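Local coordinates for protein MxaA (Stigmatella aurantiaca, PDB 4W4T) that forms the terminal reductase domain of a myxalamid PKS-NRPS assembly line and binds NADPH, consistent with reductive release of the carrier-bound product as an alcohol, at residues M272-S277 against L341-S346. Numbering follows the deposited sequence.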
# COMPACT_ATOMS: atom_id res chain seq x y z
N MSE A 272 -14.10 -10.37 9.60
CA MSE A 272 -15.04 -9.32 10.00
C MSE A 272 -16.43 -9.85 10.26
O MSE A 272 -17.21 -9.23 10.98
CB MSE A 272 -15.12 -8.23 8.95
CG MSE A 272 -13.82 -7.49 8.76
SE MSE A 272 -14.12 -5.95 7.63
CE MSE A 272 -14.15 -6.85 5.93
N GLY A 273 -16.75 -10.99 9.65
CA GLY A 273 -18.08 -11.57 9.80
C GLY A 273 -19.10 -10.88 8.91
O GLY A 273 -20.30 -10.97 9.14
N VAL A 274 -18.62 -10.16 7.91
CA VAL A 274 -19.52 -9.44 7.01
C VAL A 274 -18.99 -9.45 5.56
O VAL A 274 -17.79 -9.36 5.32
CB VAL A 274 -19.75 -8.00 7.49
CG1 VAL A 274 -18.45 -7.20 7.50
CG2 VAL A 274 -20.79 -7.33 6.64
N ALA A 275 -19.91 -9.59 4.61
CA ALA A 275 -19.55 -9.64 3.19
C ALA A 275 -20.40 -8.65 2.41
O ALA A 275 -21.52 -8.32 2.85
CB ALA A 275 -19.72 -11.05 2.64
N PRO A 276 -19.90 -8.17 1.27
CA PRO A 276 -20.63 -7.16 0.50
C PRO A 276 -21.62 -7.76 -0.47
O PRO A 276 -21.32 -8.79 -1.08
CB PRO A 276 -19.51 -6.43 -0.25
CG PRO A 276 -18.50 -7.49 -0.49
CD PRO A 276 -18.54 -8.39 0.72
N SER A 277 -22.78 -7.14 -0.62
CA SER A 277 -23.66 -7.52 -1.71
C SER A 277 -23.20 -6.71 -2.92
O SER A 277 -23.33 -5.49 -2.95
CB SER A 277 -25.14 -7.27 -1.38
OG SER A 277 -25.36 -5.93 -0.99
N LEU A 341 -17.33 -1.59 2.65
CA LEU A 341 -16.02 -0.97 2.46
C LEU A 341 -15.69 -0.04 3.64
O LEU A 341 -14.53 0.08 4.06
CB LEU A 341 -15.98 -0.19 1.15
CG LEU A 341 -14.62 0.37 0.69
CD1 LEU A 341 -13.62 -0.76 0.47
CD2 LEU A 341 -14.78 1.18 -0.59
N SER A 342 -16.72 0.59 4.18
CA SER A 342 -16.53 1.49 5.32
C SER A 342 -16.18 0.70 6.57
O SER A 342 -15.35 1.13 7.37
CB SER A 342 -17.78 2.34 5.54
OG SER A 342 -17.72 2.96 6.81
N GLU A 343 -16.78 -0.48 6.74
CA GLU A 343 -16.41 -1.34 7.86
C GLU A 343 -14.99 -1.86 7.72
O GLU A 343 -14.29 -2.05 8.71
CB GLU A 343 -17.41 -2.50 8.01
CG GLU A 343 -18.81 -2.01 8.28
CD GLU A 343 -19.64 -2.94 9.15
OE1 GLU A 343 -19.20 -4.09 9.43
OE2 GLU A 343 -20.74 -2.52 9.57
N LEU A 344 -14.56 -2.10 6.48
CA LEU A 344 -13.19 -2.54 6.25
C LEU A 344 -12.23 -1.43 6.70
O LEU A 344 -11.26 -1.69 7.40
CB LEU A 344 -12.97 -2.87 4.77
CG LEU A 344 -11.59 -3.36 4.34
CD1 LEU A 344 -11.17 -4.62 5.08
CD2 LEU A 344 -11.56 -3.62 2.83
N GLY A 345 -12.54 -0.20 6.31
CA GLY A 345 -11.71 0.94 6.67
C GLY A 345 -11.61 1.10 8.17
O GLY A 345 -10.53 1.33 8.72
N SER A 346 -12.75 0.95 8.85
CA SER A 346 -12.79 1.03 10.30
C SER A 346 -11.98 -0.10 10.94
O SER A 346 -11.24 0.10 11.90
CB SER A 346 -14.24 1.02 10.77
OG SER A 346 -14.32 0.75 12.15
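Met272, a selenomethionine, and Val274 pack against Glu343 and Leu344 in a small, largely apolar contact of a helix end and the strand that follows it with the face of helix 337-348, well away from the NADPH site. It illustrates how a helix end and the strand after it can share one covering helix: helix 261-272 closes in a Schellman motif, with Gly273 at positive phi, and the chain passes directly into strand 274-277. That strand pairs in parallel with strand 333-336, which runs on into the covering helix.

Met272 does most of the reaching. Its chain runs out extended through chi2 and then bends at chi3 (-79°), which lays SE over the helix backbone, 3.8 Å from Leu344 CA, and brings the methyl CE up to the CD1 branch of Leu344, also at 3.8 Å, the two side chains crossing at about a right angle. Trp340 and Ala347 also touch Met272, while Leu358 and Leu361 of helix 352-362 pack on Leu344.

Val274 contributes a single branch. With chi1 at 63°, CG1 sits between the backbone N and the carbonyl carbon and comes within 3.7 Å of Glu343 OE1. This is a van der Waals touch by a carboxylate oxygen, whose long, weak ion pair is with Arg333 on the neighbouring strand.

No hydrogen bond joins the two segments, and only 168 Å² is buried, both sides summed. What holds them to each other is therefore probably van der Waals packing, chiefly of Met272 on Leu344, while a directional bond is supplied one turn earlier in the same helix, where Trp340 NE1 donates to Val274 O.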